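Local coordinates for NIF3-related protein (Bacillus cereus, PDB 2GX8) that is of unknown function but binds two zinc ions in the dimetal site of the Nif3 family and carries a probable regulatory domain, at residues 107-110 and 111-115; 124-127 and 128-131; 361-364 and 365-369. All blocks are in the same frame, centred on the assembly; numbering follows the deposited sequence.

Contact 1 of 3, residues 107-110 and 111-115; sequences KAYG and KIIEK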
ATOM      1  N   LYS C 107     -10.084   9.389  31.799  1.00 58.09           N
ATOM      2  CA  LYS C 107     -10.705   8.147  31.300  1.00 56.80           C
ATOM      3  C   LYS C 107     -10.224   6.902  32.016  1.00 54.54           C
ATOM      4  O   LYS C 107      -9.115   6.891  32.519  1.00 53.90           O
ATOM      5  CB  LYS C 107     -10.492   8.017  29.788  1.00 57.86           C
ATOM      6  CG  LYS C 107     -11.046   9.206  29.011  1.00 59.69           C
ATOM      7  CD  LYS C 107     -10.947   8.976  27.529  1.00 63.04           C
ATOM      8  CE  LYS C 107     -11.312  10.217  26.759  1.00 66.20           C
ATOM      9  NZ  LYS C 107     -11.041   9.995  25.315  1.00 71.10           N
ATOM     10  N   ALA C 108     -11.065   5.855  32.060  1.00 53.64           N
ATOM     11  CA  ALA C 108     -10.718   4.613  32.783  1.00 53.57           C
ATOM     12  C   ALA C 108      -9.357   4.042  32.425  1.00 53.43           C
ATOM     13  O   ALA C 108      -8.607   3.608  33.292  1.00 54.14           O
ATOM     14  CB  ALA C 108     -11.776   3.553  32.602  1.00 52.54           C
ATOM     15  N   TYR C 109      -9.051   4.045  31.134  1.00 54.96           N
ATOM     16  CA  TYR C 109      -7.806   3.492  30.634  1.00 55.23           C
ATOM     17  C   TYR C 109      -6.593   4.294  31.030  1.00 55.48           C
ATOM     18  O   TYR C 109      -5.585   3.725  31.443  1.00 55.51           O
ATOM     19  CB  TYR C 109      -7.886   3.382  29.118  1.00 57.04           C
ATOM     20  CG  TYR C 109      -6.643   2.822  28.484  1.00 55.95           C
ATOM     21  CD1 TYR C 109      -6.255   1.510  28.739  1.00 59.39           C
ATOM     22  CD2 TYR C 109      -5.872   3.582  27.616  1.00 56.83           C
ATOM     23  CE1 TYR C 109      -5.138   0.961  28.162  1.00 59.50           C
ATOM     24  CE2 TYR C 109      -4.733   3.042  27.031  1.00 60.53           C
ATOM     25  CZ  TYR C 109      -4.383   1.717  27.303  1.00 60.30           C
ATOM     26  OH  TYR C 109      -3.280   1.123  26.738  1.00 59.22           O
ATOM     27  N   GLY C 110      -6.692   5.623  30.902  1.00 56.88           N
ATOM     28  CA  GLY C 110      -5.592   6.530  31.246  1.00 54.85           C
ATOM     29  C   GLY C 110      -5.310   6.491  32.736  1.00 55.91           C
ATOM     30  O   GLY C 110      -4.176   6.693  33.152  1.00 56.83           O
ATOM     31  N   LYS C 111      -6.343   6.227  33.535  1.00 55.78           N
ATOM     32  CA  LYS C 111      -6.227   6.104  34.979  1.00 54.38           C
ATOM     33  C   LYS C 111      -5.411   4.873  35.396  1.00 54.95           C
ATOM     34  O   LYS C 111      -4.826   4.855  36.473  1.00 55.96           O
ATOM     35  CB  LYS C 111      -7.617   5.991  35.611  1.00 54.65           C
ATOM     36  CG  LYS C 111      -8.400   7.270  35.731  1.00 52.47           C
ATOM     37  CD  LYS C 111      -9.740   6.957  36.350  1.00 53.06           C
ATOM     38  CE  LYS C 111     -10.398   8.212  36.853  1.00 56.83           C
ATOM     39  NZ  LYS C 111     -10.342   9.263  35.828  1.00 60.67           N
ATOM     40  N   ILE C 112      -5.387   3.845  34.562  1.00 55.10           N
ATOM     41  CA  ILE C 112      -4.610   2.633  34.862  1.00 54.68           C
ATOM     42  C   ILE C 112      -3.145   2.947  34.675  1.00 55.61           C
ATOM     43  O   ILE C 112      -2.322   2.649  35.538  1.00 56.14           O
ATOM     44  CB  ILE C 112      -4.979   1.444  33.935  1.00 54.89           C
ATOM     45  CG1 ILE C 112      -6.438   1.034  34.142  1.00 51.74           C
ATOM     46  CG2 ILE C 112      -4.075   0.241  34.251  1.00 57.23           C
ATOM     47  CD1 ILE C 112      -6.947   0.019  33.135  1.00 53.51           C
ATOM     48  N   ILE C 113      -2.826   3.568  33.544  1.00 55.95           N
ATOM     49  CA  ILE C 113      -1.446   3.986  33.240  1.00 56.12           C
ATOM     50  C   ILE C 113      -0.951   4.966  34.313  1.00 56.80           C
ATOM     51  O   ILE C 113       0.185   4.870  34.793  1.00 56.80           O
ATOM     52  CB  ILE C 113      -1.404   4.629  31.840  1.00 55.96           C
ATOM     53  CG1 ILE C 113      -1.776   3.573  30.788  1.00 54.06           C
ATOM     54  CG2 ILE C 113      -0.030   5.170  31.510  1.00 53.13           C
ATOM     55  CD1 ILE C 113      -1.948   4.166  29.434  1.00 53.16           C
ATOM     56  N   GLU C 114      -1.823   5.896  34.695  1.00 57.43           N
ATOM     57  CA  GLU C 114      -1.516   6.901  35.743  1.00 57.35           C
ATOM     58  C   GLU C 114      -1.249   6.233  37.088  1.00 56.84           C
ATOM     59  O   GLU C 114      -0.291   6.574  37.790  1.00 59.06           O
ATOM     60  CB  GLU C 114      -2.690   7.872  35.881  1.00 55.84           C
ATOM     61  CG  GLU C 114      -2.549   8.888  37.006  1.00 57.07           C
ATOM     62  CD  GLU C 114      -3.764   9.801  37.145  1.00 58.24           C
ATOM     63  OE1 GLU C 114      -4.892   9.269  37.139  1.00 58.61           O
ATOM     64  OE2 GLU C 114      -3.589  11.037  37.279  1.00 57.55           O
ATOM     65  N   LYS C 115      -2.100   5.283  37.454  1.00 57.21           N
ATOM     66  CA  LYS C 115      -1.933   4.566  38.709  1.00 56.82           C
ATOM     67  C   LYS C 115      -0.598   3.798  38.719  1.00 57.08           C
ATOM     68  O   LYS C 115       0.112   3.811  39.731  1.00 57.10           O
ATOM     69  CB  LYS C 115      -3.138   3.670  38.977  1.00 56.27           C
ATOM     70  CG  LYS C 115      -3.066   2.882  40.270  1.00 58.38           C
ATOM     71  CD  LYS C 115      -4.445   2.344  40.722  1.00 57.59           C
ATOM     72  CE  LYS C 115      -5.250   3.462  41.401  1.00 59.15           C
ATOM     73  NZ  LYS C 115      -6.606   3.043  41.837  1.00 61.41           N
TER

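Contact 2 of 3, residues 124-127 and 128-131; sequences YAAH and TNVD. With ZN (zinc ion), chain M.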
ATOM      1  N   TYR C 124       5.048  -5.438  32.343  1.00 56.55           N
ATOM      2  CA  TYR C 124       5.752  -6.204  31.342  1.00 56.51           C
ATOM      3  C   TYR C 124       4.766  -7.093  30.590  1.00 56.91           C
ATOM      4  O   TYR C 124       3.957  -7.797  31.214  1.00 58.73           O
ATOM      5  CB  TYR C 124       6.859  -7.023  32.037  1.00 57.49           C
ATOM      6  CG  TYR C 124       7.637  -7.955  31.134  1.00 57.63           C
ATOM      7  CD1 TYR C 124       7.167  -9.252  30.879  1.00 58.15           C
ATOM      8  CD2 TYR C 124       8.838  -7.566  30.563  1.00 56.42           C
ATOM      9  CE1 TYR C 124       7.852 -10.124  30.079  1.00 56.53           C
ATOM     10  CE2 TYR C 124       9.547  -8.454  29.742  1.00 57.91           C
ATOM     11  CZ  TYR C 124       9.036  -9.728  29.518  1.00 57.33           C
ATOM     12  OH  TYR C 124       9.685 -10.631  28.721  1.00 57.44           O
ATOM     13  N   ALA C 125       4.800  -7.078  29.259  1.00 55.13           N
ATOM     14  CA  ALA C 125       3.853  -7.929  28.526  1.00 54.83           C
ATOM     15  C   ALA C 125       4.486  -9.204  27.993  1.00 54.74           C
ATOM     16  O   ALA C 125       5.558  -9.176  27.393  1.00 54.41           O
ATOM     17  CB  ALA C 125       3.206  -7.174  27.409  1.00 53.95           C
ATOM     18  N   ALA C 126       3.813 -10.322  28.222  1.00 54.89           N
ATOM     19  CA  ALA C 126       4.250 -11.608  27.701  1.00 55.97           C
ATOM     20  C   ALA C 126       3.069 -12.193  26.957  1.00 56.75           C
ATOM     21  O   ALA C 126       2.325 -13.002  27.515  1.00 57.61           O
ATOM     22  CB  ALA C 126       4.605 -12.483  28.826  1.00 55.99           C
ATOM     23  N   HIS C 127       2.881 -11.787  25.706  1.00 57.10           N
ATOM     24  CA  HIS C 127       1.700 -12.214  24.978  1.00 57.92           C
ATOM     25  C   HIS C 127       1.843 -13.509  24.184  1.00 57.23           C
ATOM     26  O   HIS C 127       1.805 -14.577  24.782  1.00 56.97           O
ATOM     27  CB  HIS C 127       1.069 -11.041  24.197  1.00 59.04           C
ATOM     28  CG  HIS C 127      -0.310 -11.322  23.669  1.00 62.21           C
ATOM     29  ND1 HIS C 127      -0.789 -10.766  22.497  1.00 68.11           N
ATOM     30  CD2 HIS C 127      -1.293 -12.135  24.126  1.00 63.90           C
ATOM     31  CE1 HIS C 127      -2.012 -11.213  22.263  1.00 68.80           C
ATOM     32  NE2 HIS C 127      -2.339 -12.052  23.231  1.00 71.14           N
ATOM     33  N   THR C 128       2.022 -13.448  22.866  1.00 57.02           N
ATOM     34  CA  THR C 128       2.070 -14.695  22.093  1.00 57.11           C
ATOM     35  C   THR C 128       3.206 -15.630  22.456  1.00 56.52           C
ATOM     36  O   THR C 128       3.114 -16.828  22.210  1.00 56.57           O
ATOM     37  CB  THR C 128       2.014 -14.495  20.577  1.00 57.47           C
ATOM     38  OG1 THR C 128       2.969 -13.499  20.211  1.00 58.18           O
ATOM     39  CG2 THR C 128       0.597 -14.079  20.133  1.00 58.94           C
ATOM     40  N   ASN C 129       4.275 -15.102  23.023  1.00 55.64           N
ATOM     41  CA  ASN C 129       5.353 -15.991  23.467  1.00 56.50           C
ATOM     42  C   ASN C 129       4.907 -17.003  24.570  1.00 55.71           C
ATOM     43  O   ASN C 129       5.486 -18.070  24.693  1.00 55.94           O
ATOM     44  CB  ASN C 129       6.637 -15.210  23.847  1.00 56.71           C
ATOM     45  CG  ASN C 129       6.402 -14.118  24.917  1.00 58.42           C
ATOM     46  OD1 ASN C 129       7.188 -13.986  25.853  1.00 61.07           O
ATOM     47  ND2 ASN C 129       5.330 -13.340  24.774  1.00 58.15           N
ATOM     48  N   VAL C 130       3.874 -16.662  25.343  1.00 55.45           N
ATOM     49  CA  VAL C 130       3.332 -17.540  26.397  1.00 55.26           C
ATOM     50  C   VAL C 130       2.274 -18.512  25.793  1.00 55.69           C
ATOM     51  O   VAL C 130       1.980 -19.569  26.349  1.00 55.33           O
ATOM     52  CB  VAL C 130       2.802 -16.706  27.616  1.00 56.03           C
ATOM     53  CG1 VAL C 130       2.136 -17.577  28.674  1.00 54.66           C
ATOM     54  CG2 VAL C 130       3.944 -15.929  28.250  1.00 54.58           C
ATOM     55  N   ASP C 131       1.741 -18.149  24.627  1.00 55.84           N
ATOM     56  CA  ASP C 131       0.784 -18.968  23.896  1.00 56.21           C
ATOM     57  C   ASP C 131       1.501 -20.105  23.178  1.00 55.74           C
ATOM     58  O   ASP C 131       1.023 -21.242  23.140  1.00 55.25           O
ATOM     59  CB  ASP C 131       0.090 -18.108  22.838  1.00 56.97           C
ATOM     60  CG  ASP C 131      -0.893 -17.132  23.429  1.00 59.66           C
ATOM     61  OD1 ASP C 131      -1.960 -17.599  23.879  1.00 62.47           O
ATOM     62  OD2 ASP C 131      -0.644 -15.901  23.394  1.00 59.43           O
TER
HETATM   63 ZN    ZN M 375      -3.076 -15.823  24.769  1.00 60.75          ZN

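Contact 3 of 3, residues 361-364 and 365-369; sequences KVMK and QGVQK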
ATOM      1  N   LYS C 361      -6.813 -17.571  31.884  1.00 54.27           N
ATOM      2  CA  LYS C 361      -6.472 -17.196  33.235  1.00 54.26           C
ATOM      3  C   LYS C 361      -5.617 -18.285  33.918  1.00 53.75           C
ATOM      4  O   LYS C 361      -4.981 -18.018  34.934  1.00 54.10           O
ATOM      5  CB  LYS C 361      -7.775 -16.962  34.002  1.00 52.72           C
ATOM      6  CG  LYS C 361      -8.595 -18.237  34.178  1.00 54.96           C
ATOM      7  CD  LYS C 361      -9.814 -17.977  35.003  1.00 58.24           C
ATOM      8  CE  LYS C 361     -10.610 -19.253  35.285  1.00 61.91           C
ATOM      9  NZ  LYS C 361     -11.565 -19.602  34.235  1.00 60.89           N
ATOM     10  N   VAL C 362      -5.592 -19.504  33.356  1.00 53.98           N
ATOM     11  CA  VAL C 362      -4.822 -20.644  33.938  1.00 54.44           C
ATOM     12  C   VAL C 362      -3.347 -20.344  33.923  1.00 54.48           C
ATOM     13  O   VAL C 362      -2.546 -20.942  34.610  1.00 55.01           O
ATOM     14  CB  VAL C 362      -5.022 -21.927  33.140  1.00 53.72           C
ATOM     15  CG1 VAL C 362      -6.397 -22.472  33.384  1.00 54.45           C
ATOM     16  CG2 VAL C 362      -4.762 -21.672  31.641  1.00 53.14           C
ATOM     17  N   MET C 363      -3.014 -19.381  33.097  1.00 55.31           N
ATOM     18  CA  MET C 363      -1.665 -18.949  32.899  1.00 55.98           C
ATOM     19  C   MET C 363      -1.084 -18.208  34.107  1.00 55.62           C
ATOM     20  O   MET C 363       0.120 -18.168  34.277  1.00 55.68           O
ATOM     21  CB  MET C 363      -1.644 -18.183  31.567  1.00 55.33           C
ATOM     22  CG  MET C 363      -0.752 -17.041  31.442  1.00 57.78           C
ATOM     23  SD  MET C 363      -1.442 -15.565  32.212  1.00 54.29           S
ATOM     24  CE  MET C 363       0.195 -14.843  32.519  1.00 47.44           C
ATOM     25  N   LYS C 364      -1.938 -17.661  34.971  1.00 56.35           N
ATOM     26  CA  LYS C 364      -1.429 -16.925  36.135  1.00 55.99           C
ATOM     27  C   LYS C 364      -0.800 -17.847  37.152  1.00 56.06           C
ATOM     28  O   LYS C 364       0.316 -17.604  37.575  1.00 56.25           O
ATOM     29  CB  LYS C 364      -2.514 -16.156  36.859  1.00 55.86           C
ATOM     30  CG  LYS C 364      -3.425 -15.310  36.036  1.00 56.91           C
ATOM     31  CD  LYS C 364      -4.372 -14.731  37.042  1.00 55.60           C
ATOM     32  CE  LYS C 364      -5.746 -14.718  36.545  1.00 50.81           C
ATOM     33  NZ  LYS C 364      -6.646 -14.346  37.647  1.00 49.57           N
ATOM     34  N   GLN C 365      -1.539 -18.872  37.570  1.00 56.25           N
ATOM     35  CA  GLN C 365      -1.043 -19.833  38.558  1.00 58.30           C
ATOM     36  C   GLN C 365       0.077 -20.654  37.936  1.00 58.34           C
ATOM     37  O   GLN C 365       0.997 -21.071  38.634  1.00 58.92           O
ATOM     38  CB  GLN C 365      -2.157 -20.784  39.009  1.00 59.27           C
ATOM     39  CG  GLN C 365      -3.365 -20.151  39.721  1.00 62.20           C
ATOM     40  CD  GLN C 365      -3.293 -20.214  41.233  1.00 66.45           C
ATOM     41  OE1 GLN C 365      -3.797 -19.321  41.928  1.00 68.57           O
ATOM     42  NE2 GLN C 365      -2.690 -21.281  41.753  1.00 66.26           N
ATOM     43  N   GLY C 366      -0.011 -20.875  36.623  1.00 58.29           N
ATOM     44  CA  GLY C 366       0.995 -21.637  35.880  1.00 58.51           C
ATOM     45  C   GLY C 366       2.344 -20.952  35.814  1.00 58.31           C
ATOM     46  O   GLY C 366       3.376 -21.548  36.160  1.00 58.95           O
ATOM     47  N   VAL C 367       2.332 -19.697  35.368  1.00 58.40           N
ATOM     48  CA  VAL C 367       3.540 -18.876  35.302  1.00 57.68           C
ATOM     49  C   VAL C 367       4.066 -18.588  36.703  1.00 58.07           C
ATOM     50  O   VAL C 367       5.271 -18.530  36.896  1.00 57.32           O
ATOM     51  CB  VAL C 367       3.305 -17.567  34.520  1.00 57.36           C
ATOM     52  CG1 VAL C 367       4.456 -16.578  34.716  1.00 54.54           C
ATOM     53  CG2 VAL C 367       3.111 -17.875  33.042  1.00 56.60           C
ATOM     54  N   GLN C 368       3.160 -18.421  37.670  1.00 59.38           N
ATOM     55  CA  GLN C 368       3.550 -18.213  39.074  1.00 62.10           C
ATOM     56  C   GLN C 368       4.387 -19.378  39.595  1.00 61.94           C
ATOM     57  O   GLN C 368       5.388 -19.147  40.274  1.00 61.94           O
ATOM     58  CB  GLN C 368       2.334 -18.022  39.982  1.00 61.40           C
ATOM     59  CG  GLN C 368       2.664 -17.922  41.473  1.00 64.07           C
ATOM     60  CD  GLN C 368       1.451 -18.179  42.388  1.00 65.62           C
ATOM     61  OE1 GLN C 368       1.209 -17.426  43.341  1.00 69.13           O
ATOM     62  NE2 GLN C 368       0.680 -19.245  42.093  1.00 67.88           N
ATOM     63  N   LYS C 369       3.982 -20.618  39.289  1.00 62.90           N
ATOM     64  CA  LYS C 369       4.741 -21.787  39.757  1.00 64.49           C
ATOM     65  C   LYS C 369       6.114 -21.796  39.085  1.00 63.41           C
ATOM     66  O   LYS C 369       7.147 -21.701  39.760  1.00 63.74           O
ATOM     67  CB  LYS C 369       4.022 -23.127  39.501  1.00 63.97           C
ATOM     68  CG  LYS C 369       4.936 -24.318  39.891  1.00 67.71           C
ATOM     69  CD  LYS C 369       4.616 -25.732  39.299  1.00 69.14           C
ATOM     70  CE  LYS C 369       3.689 -26.626  40.163  1.00 75.85           C
ATOM     71  NZ  LYS C 369       2.246 -26.197  40.208  1.00 79.13           N
TER

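Contact 1 of 3, residues 107-110 and 111-115
Lys-111, Gly-110 and Tyr-109 make most of the contact in the first turns of helix 108-118, the connecting helix of the beta-alpha-beta unit that runs from strand 88-91 to strand 122-125. Lys-111 closes the opening turn: its N donates to Lys-107 O at 3.0 Å and lies nearly on the line of the C=O bond, although the hydrogen bond bends somewhat at the hydrogen. The lysine side chain doubles back over the same carbonyl. With chi1 at -77°, CG sits beside its own backbone N and comes within 3.3 Å of Lys-107 O, so that the aliphatic part of the chain lies against Lys-107. A bend at the last torsion turns NZ to Thr-105 O, which accepts a hydrogen bond from it.

Gly-110 contributes backbone alone. Its O takes the N-H of Glu-114 at 2.9 Å in a regular helical bond, and Glu-114 CB rests on the same oxygen. The carbonyl of Tyr-109 is shared less evenly. Ile-112 N approaches it at 3.1 Å from well above the carbonyl plane, an i+3 bond, whereas the i+4 bond from Ile-113 N is weak. Ile-112 N also bonds weakly to Ala-108 O, so the bonding here is split between i+3 and i+4 pairs.

The helix face carrying Tyr-109 and Ile-112 packs on Met-347 of a second subunit, while Ile-113 meets Ile-103 of a third, placing these turns where subunits meet. Tyr-109 OH is hydrogen-bonded to Leu-95 O, which anchors the far end of the ring. Along the helix the ring and Ile-113 lie one turn apart and at a slant to each other, and the isoleucine reaches the ring with the end of its longer branch, CD1 lying 3.8 Å from Tyr-109 CE2.

Contact 2 of 3, residues 124-127 and 128-131
His-127 and Thr-128 meet where the chain leaves strand 122-125 and turns into the short helix 128-132. From CB, the histidine side chain starts close to the next peptide, 2.9 Å from Thr-128 N. CG lies anti to the backbone N (chi1 -167°), which swings the imidazole beside the carbonyl carbon. Thr-128 CG2 stands over one face of the ring, 4.3 Å from ND1 and displaced toward the rim. ND1 itself is hydrogen-bonded to Asp-51, whose carboxylate also takes part in a bond with Thr-128 OG1, so one acid ties down both residues of the turn. CD2 faces Asp-131 OD2 at 3.9 Å, the carboxylate being turned 76° from the ring plane. At the tip, NE2 remains 4.1 Å from the zinc ion held by Asp-131, near the metal without being a ligand, and the ring packs edge-to-face with that of His-92.

The backbone completes the turn. His-127 O accepts the N-H of Val-130 at 3.0 Å, from above the carbonyl plane, and Val-130 CG2 folds back to 3.6 Å from Ala-126 CB; both side chains pack against Phe-38 of helix 31-38. Asp-131, one turn after His-127, turns its carboxylate to the metal: its OD1 binds zinc at 2.3 Å, with OD2 at a longer 2.8 Å from the ion. His-92 and Glu-360 also bind this ion. The strand-to-helix turn thus contributes one ligand to the dimetal site conserved in the Nif3 family.

Contact 3 of 3, residues 361-364 and 365-369
The opening turns of helix 362-377, which begins just after the zinc ligand Glu-360, are joined by successive i to i+4 backbone bonds. Gly-366 N donates to Val-362 O, Val-367 N to Met-363 O at 2.9 Å and Gln-368 N to Lys-364 O. The middle bond is nearly straight at the hydrogen (164°), although its donor stands above the carbonyl plane.

The side chains of these turns pack on several elements. Met-363 and Val-367 face inward, and both pack on Ile-69 of strand 66-70, while Met-363 also touches His-92, another zinc ligand. Val-362 meets Leu-140 and Leu-141 of helix 137-145, and Met-363 reaches Val-137 of the same helix. On a different face Lys-364 and Gln-368 lie against Ala-386 of strand 383-386. The lysine sends NZ to Ser-387 O, and Gln-368 CB rests on Lys-364 O at 3.2 Å.

Met-363 has an unusual first torsion of 145°, and the bend at chi2 turns the thioether so that its methyl, CE, lies 4.2 Å from Val-367 CG2. That valine methyl, set beside its own backbone N, also leans on Met-363 O at 3.2 Å.

All three contacts are short-range, but their settings differ. Contact 2 is the buried one and the only one to include a zinc ligand; contacts 1 and 3 are partly buried stretches near the starts of helices, held mainly by helical backbone bonds with light apolar packing, where contact 2 adds a histidine, a carboxylate and a metal. The centre of contact 1 lies about 29 Å from the centre of the chain and the contact meets two other subunits, whereas no other chain of the assembly touches contacts 2 or 3. Helix 108-118 leads into strand 122-125 of contact 2. Contacts 2 and 3 touch, Val-130 CG1 lying 4.0 Å from Met-363 CG, an apolar meeting beside the polar metal site.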